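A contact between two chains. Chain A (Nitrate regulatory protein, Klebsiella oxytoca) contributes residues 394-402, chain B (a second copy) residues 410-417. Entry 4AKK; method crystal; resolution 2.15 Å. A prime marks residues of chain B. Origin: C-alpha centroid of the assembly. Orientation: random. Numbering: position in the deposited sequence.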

ATOM      1  N   LYS A 394     -10.958 -17.301 -16.424  1.00 40.77           N
ATOM      2  CA  LYS A 394     -10.771 -18.592 -15.781  1.00 44.75           C
ATOM      3  C   LYS A 394      -9.545 -18.573 -14.881  1.00 44.63           C
ATOM      4  O   LYS A 394      -9.625 -18.971 -13.722  1.00 41.12           O
ATOM      5  CB  LYS A 394     -10.652 -19.714 -16.815  1.00 47.41           C
ATOM      6  CG  LYS A 394     -10.469 -21.096 -16.189  1.00 56.48           C
ATOM      7  CD  LYS A 394     -10.443 -22.197 -17.243  1.00 62.22           C
ATOM      8  CE  LYS A 394      -9.571 -21.810 -18.438  1.00 63.83           C
ATOM      9  NZ  LYS A 394      -8.149 -21.526 -18.068  1.00 65.65           N
ATOM     10  N   MET A 395      -8.411 -18.112 -15.409  1.00 43.05           N
ATOM     11  CA  MET A 395      -7.185 -18.057 -14.605  1.00 40.61           C
ATOM     12  C   MET A 395      -7.374 -17.181 -13.364  1.00 36.61           C
ATOM     13  O   MET A 395      -6.796 -17.449 -12.321  1.00 37.60           O
ATOM     14  CB  MET A 395      -5.987 -17.574 -15.433  1.00 40.47           C
ATOM     15  CG  MET A 395      -5.144 -18.694 -16.052  1.00 49.27           C
ATOM     16  SD  MET A 395      -3.828 -18.098 -17.158  1.00 49.24           S
ATOM     17  CE  MET A 395      -4.827 -17.663 -18.567  1.00 33.42           C
ATOM     18  N   ALA A 396      -8.206 -16.148 -13.485  1.00 36.50           N
ATOM     19  CA  ALA A 396      -8.428 -15.204 -12.394  1.00 35.64           C
ATOM     20  C   ALA A 396      -9.208 -15.838 -11.246  1.00 40.05           C
ATOM     21  O   ALA A 396      -8.908 -15.578 -10.092  1.00 34.69           O
ATOM     22  CB  ALA A 396      -9.149 -13.967 -12.900  1.00 32.13           C
ATOM     23  N   MET A 397     -10.223 -16.637 -11.580  1.00 38.16           N
ATOM     24  CA  MET A 397     -10.988 -17.400 -10.599  1.00 43.15           C
ATOM     25  C   MET A 397     -10.074 -18.402  -9.909  1.00 41.20           C
ATOM     26  O   MET A 397     -10.023 -18.469  -8.683  1.00 39.10           O
ATOM     27  CB  MET A 397     -12.151 -18.159 -11.263  1.00 42.46           C
ATOM     28  CG  MET A 397     -13.261 -17.291 -11.887  1.00 49.01           C
ATOM     29  SD  MET A 397     -14.712 -18.204 -12.513  1.00 46.03           S
ATOM     30  CE  MET A 397     -14.052 -19.012 -13.960  1.00 45.66           C
ATOM     31  N   ASP A 398      -9.350 -19.176 -10.709  1.00 36.75           N
ATOM     32  CA  ASP A 398      -8.524 -20.256 -10.186  1.00 43.15           C
ATOM     33  C   ASP A 398      -7.386 -19.730  -9.318  1.00 41.36           C
ATOM     34  O   ASP A 398      -6.990 -20.370  -8.356  1.00 42.07           O
ATOM     35  CB  ASP A 398      -7.969 -21.118 -11.325  1.00 49.67           C
ATOM     36  CG  ASP A 398      -9.057 -21.901 -12.055  1.00 59.28           C
ATOM     37  OD1 ASP A 398     -10.245 -21.782 -11.675  1.00 60.11           O
ATOM     38  OD2 ASP A 398      -8.722 -22.639 -13.010  1.00 62.82           O
ATOM     39  N   LYS A 399      -6.870 -18.554  -9.653  1.00 40.46           N
ATOM     40  CA  LYS A 399      -5.758 -17.981  -8.905  1.00 34.98           C
ATOM     41  C   LYS A 399      -6.217 -16.950  -7.882  1.00 42.28           C
ATOM     42  O   LYS A 399      -5.392 -16.388  -7.162  1.00 41.11           O
ATOM     43  CB  LYS A 399      -4.748 -17.352  -9.863  1.00 37.21           C
ATOM     44  CG  LYS A 399      -3.926 -18.371 -10.638  1.00 36.03           C
ATOM     45  CD  LYS A 399      -2.967 -19.088  -9.693  1.00 36.42           C
ATOM     46  CE  LYS A 399      -2.339 -20.300 -10.349  1.00 44.72           C
ATOM     47  NZ  LYS A 399      -1.431 -21.004  -9.400  1.00 54.24           N
ATOM     48  N   ASN A 400      -7.527 -16.706  -7.815  1.00 35.54           N
ATOM     49  CA  ASN A 400      -8.064 -15.700  -6.899  1.00 33.32           C
ATOM     50  C   ASN A 400      -7.417 -14.331  -7.119  1.00 41.63           C
ATOM     51  O   ASN A 400      -7.042 -13.642  -6.170  1.00 39.05           O
ATOM     52  CB  ASN A 400      -7.856 -16.131  -5.448  1.00 40.50           C
ATOM     53  CG  ASN A 400      -8.463 -17.498  -5.146  1.00 43.84           C
ATOM     54  OD1 ASN A 400      -9.589 -17.801  -5.545  1.00 45.34           O
ATOM     55  ND2 ASN A 400      -7.713 -18.326  -4.436  1.00 50.48           N
ATOM     56  N   GLN A 401      -7.275 -13.945  -8.381  1.00 36.74           N
ATOM     57  CA  GLN A 401      -6.762 -12.622  -8.719  1.00 36.39           C
ATOM     58  C   GLN A 401      -7.735 -11.936  -9.679  1.00 35.15           C
ATOM     59  O   GLN A 401      -8.591 -12.591 -10.277  1.00 36.59           O
ATOM     60  CB  GLN A 401      -5.377 -12.735  -9.356  1.00 33.53           C
ATOM     61  CG  GLN A 401      -4.341 -13.421  -8.468  1.00 32.78           C
ATOM     62  CD  GLN A 401      -2.950 -13.424  -9.079  1.00 37.56           C
ATOM     63  OE1 GLN A 401      -2.604 -12.541  -9.870  1.00 40.50           O
ATOM     64  NE2 GLN A 401      -2.139 -14.412  -8.706  1.00 40.49           N
ATOM     65  N   ARG A 402      -7.611 -10.620  -9.816  1.00 37.33           N
ATOM     66  CA  ARG A 402      -8.441  -9.883 -10.757  1.00 36.50           C
ATOM     67  C   ARG A 402      -7.939 -10.196 -12.160  1.00 32.83           C
ATOM     68  O   ARG A 402      -6.792 -10.590 -12.327  1.00 32.12           O
ATOM     69  CB  ARG A 402      -8.373  -8.386 -10.482  1.00 40.25           C
ATOM     70  CG  ARG A 402      -8.657  -7.968  -9.035  1.00 43.82           C
ATOM     71  CD  ARG A 402      -8.429  -6.457  -8.889  1.00 47.05           C
ATOM     72  NE  ARG A 402      -9.351  -5.706  -9.738  1.00 41.84           N
ATOM     73  CZ  ARG A 402      -9.104  -4.508 -10.260  1.00 48.96           C
ATOM     74  NH1 ARG A 402      -7.946  -3.892 -10.031  1.00 43.72           N
ATOM     75  NH2 ARG A 402     -10.023  -3.927 -11.024  1.00 41.72           N
TER
ATOM     76  N   LEU B 410       5.081 -15.624 -13.442  1.00 29.21           N
ATOM     77  CA  LEU B 410       5.178 -16.915 -14.127  1.00 35.55           C
ATOM     78  C   LEU B 410       4.281 -17.968 -13.478  1.00 41.37           C
ATOM     79  O   LEU B 410       3.659 -18.780 -14.164  1.00 35.08           O
ATOM     80  CB  LEU B 410       6.627 -17.413 -14.125  1.00 36.33           C
ATOM     81  CG  LEU B 410       6.936 -18.722 -14.862  1.00 41.98           C
ATOM     82  CD1 LEU B 410       6.250 -18.773 -16.217  1.00 39.48           C
ATOM     83  CD2 LEU B 410       8.448 -18.919 -15.015  1.00 36.19           C
ATOM     84  N   LEU B 411       4.233 -17.966 -12.150  1.00 35.89           N
ATOM     85  CA  LEU B 411       3.436 -18.950 -11.439  1.00 38.53           C
ATOM     86  C   LEU B 411       1.937 -18.678 -11.556  1.00 38.58           C
ATOM     87  O   LEU B 411       1.138 -19.604 -11.424  1.00 34.90           O
ATOM     88  CB  LEU B 411       3.846 -19.036  -9.962  1.00 36.09           C
ATOM     89  CG  LEU B 411       5.294 -19.438  -9.656  1.00 43.16           C
ATOM     90  CD1 LEU B 411       5.560 -19.356  -8.155  1.00 35.47           C
ATOM     91  CD2 LEU B 411       5.624 -20.823 -10.209  1.00 36.36           C
ATOM     92  N   THR B 412       1.537 -17.431 -11.793  1.00 33.05           N
ATOM     93  CA  THR B 412       0.104 -17.188 -11.891  1.00 36.59           C
ATOM     94  C   THR B 412      -0.474 -17.627 -13.234  1.00 39.02           C
ATOM     95  O   THR B 412      -1.644 -17.991 -13.314  1.00 42.99           O
ATOM     96  CB  THR B 412      -0.358 -15.739 -11.532  1.00 37.52           C
ATOM     97  OG1 THR B 412      -0.592 -14.984 -12.717  1.00 44.72           O
ATOM     98  CG2 THR B 412       0.611 -15.029 -10.637  1.00 27.02           C
ATOM     99  N   VAL B 413       0.341 -17.613 -14.283  1.00 37.34           N
ATOM    100  CA  VAL B 413      -0.160 -17.980 -15.602  1.00 40.65           C
ATOM    101  C   VAL B 413       0.375 -19.333 -16.041  1.00 44.69           C
ATOM    102  O   VAL B 413       0.464 -19.624 -17.228  1.00 46.26           O
ATOM    103  CB  VAL B 413       0.210 -16.929 -16.662  1.00 39.32           C
ATOM    104  CG1 VAL B 413      -0.347 -15.576 -16.273  1.00 39.14           C
ATOM    105  CG2 VAL B 413       1.711 -16.865 -16.825  1.00 43.56           C
ATOM    106  N   LYS B 414       0.728 -20.171 -15.080  1.00 45.37           N
ATOM    107  CA  LYS B 414       1.358 -21.432 -15.429  1.00 59.11           C
ATOM    108  C   LYS B 414       0.382 -22.405 -16.089  1.00 56.37           C
ATOM    109  O   LYS B 414       0.797 -23.405 -16.670  1.00 67.12           O
ATOM    110  CB  LYS B 414       2.036 -22.061 -14.214  1.00 59.46           C
ATOM    111  CG  LYS B 414       3.201 -22.966 -14.577  1.00 59.37           C
ATOM    112  CD  LYS B 414       3.819 -23.537 -13.323  1.00 56.31           C
ATOM    113  CE  LYS B 414       2.770 -23.780 -12.251  1.00 52.60           C
ATOM    114  NZ  LYS B 414       3.384 -23.911 -10.904  1.00 68.58           N
ATOM    115  N   ALA B 415      -0.911 -22.113 -16.018  1.00 53.66           N
ATOM    116  CA  ALA B 415      -1.877 -22.917 -16.754  1.00 55.33           C
ATOM    117  C   ALA B 415      -1.573 -22.891 -18.256  1.00 59.67           C
ATOM    118  O   ALA B 415      -1.935 -23.809 -18.985  1.00 65.70           O
ATOM    119  CB  ALA B 415      -3.300 -22.447 -16.480  1.00 52.10           C
ATOM    120  N   LEU B 416      -0.893 -21.845 -18.713  1.00 58.52           N
ATOM    121  CA  LEU B 416      -0.549 -21.711 -20.127  1.00 59.58           C
ATOM    122  C   LEU B 416       0.696 -22.505 -20.547  1.00 68.28           C
ATOM    123  O   LEU B 416       1.070 -22.503 -21.721  1.00 73.06           O
ATOM    124  CB  LEU B 416      -0.352 -20.237 -20.476  1.00 63.30           C
ATOM    125  CG  LEU B 416      -1.591 -19.413 -20.821  1.00 61.45           C
ATOM    126  CD1 LEU B 416      -2.802 -19.938 -20.084  1.00 65.20           C
ATOM    127  CD2 LEU B 416      -1.349 -17.950 -20.473  1.00 53.92           C
ATOM    128  N   TRP B 417       1.341 -23.174 -19.595  1.00 67.38           N
ATOM    129  CA  TRP B 417       2.565 -23.926 -19.888  1.00 70.39           C
ATOM    130  C   TRP B 417       2.330 -25.427 -20.061  1.00 68.06           C
ATOM    131  O   TRP B 417       1.222 -25.925 -19.853  1.00 65.02           O
ATOM    132  CB  TRP B 417       3.625 -23.677 -18.810  1.00 70.93           C
ATOM    133  CG  TRP B 417       4.658 -22.657 -19.209  1.00 75.07           C
ATOM    134  CD1 TRP B 417       6.008 -22.852 -19.308  1.00 75.74           C
ATOM    135  CD2 TRP B 417       4.423 -21.290 -19.577  1.00 79.21           C
ATOM    136  NE1 TRP B 417       6.627 -21.690 -19.706  1.00 74.48           N
ATOM    137  CE2 TRP B 417       5.676 -20.718 -19.880  1.00 82.35           C
ATOM    138  CE3 TRP B 417       3.276 -20.495 -19.677  1.00 76.34           C
ATOM    139  CZ2 TRP B 417       5.812 -19.386 -20.276  1.00 79.99           C
ATOM    140  CZ3 TRP B 417       3.414 -19.170 -20.072  1.00 79.80           C
ATOM    141  CH2 TRP B 417       4.671 -18.631 -20.365  1.00 81.40           C
TER

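The chain A stretch enters as the last turns of a helix, held by i to i+4 backbone bonds from Asp398 N to Lys394 O (3.0 Å) and from Lys399 N to Met395 O (2.9 Å). The helix closes with a Schellman motif. Asn400 takes a positive phi (56/44), Gln401 N reaches back to Ala396 O at 2.9 Å, and Asn400 N bonds to Met397 O at 3.2 Å. Past this reversal the chain is extended at Gln401 (-127/163) and Arg402, which occupies the N-cap position of a following helix.

The chain B stretch also carries a helix terminus. Val413′, at -108/25, is the first residue to leave helical geometry, and a 3-10 segment follows at once across 414-416. Its tight turns are documented by i to i+3 bonds, Leu416′ N to Val413′ O and Trp417′ N to Lys414′ O, each 3.0 Å. The closest backbone register pairs Lys399 with Thr412′ (CA to CA 6.6 Å) and Met395 with Val413′ (CA to CA 7.1 Å). Residues one helical turn apart in chain A thus face successive residues of chain B. No hydrogen bond crosses between the stretches, so the 330 Å² of buried surface, both sides summed, rests on packing.

Met395 has the largest covered area, 87 Å². Its CA-to-CB bond points toward chain B, and chi2 near 174° (t) extends the side chain before chi3 (-75°, m) turns the terminal methyl. Chi1, at -94°, lies between wells. The Met395 side chain packs against three apolar neighbours. Met395 CG lies 4.2 Å from Ala415′ CB, Met395 SD lies 4.2 Å from Val413′ CB, and Met395 CE approaches Leu416′ CD1 at 3.4 Å, a tight carbon-carbon contact; SD shares the last neighbour, with Met395 SD 3.6 Å from Leu416′ CD1. Met395 SD is slightly nearer to the backbone of Val413′, 4.0 Å from Val413′ CA, consistent with a Val413′ CA-to-CB bond that points away from chain A. Leu416′ behaves differently: its CA-to-CB bond runs sideways, but the end of its side chain comes nearer and meets the methionine methyl.

Lys399 covers the helix end of chain B with the aliphatic part of its side chain. Lys399 CG lies 3.5 Å from Thr412′ O, while chi3 and chi4, both t, carry the amine outward to place Lys399 NZ 3.6 Å from Leu411′ O. That approach brings a positive group near a carbonyl at the C-terminal end of a helix, an electrostatically favourable placement, although the pair does not count as a hydrogen bond.

Thr412′ gives up 72 Å² to chain A, second only to Met395. The CA-to-CB bond of Gln401 points toward chain B, and Gln401 NE2 comes within 3.4 Å of Thr412′ CG2, so the amide meets a methyl group and gains no polar partner there. The threonine hydroxyl fares no better: OG1 is buried by the contact without a partner anywhere in the model. Its chi1 of 101° is also off the usual wells. The apolar cluster around Met395 therefore borders a polar region that packs closely without forming hydrogen bonds across the interface.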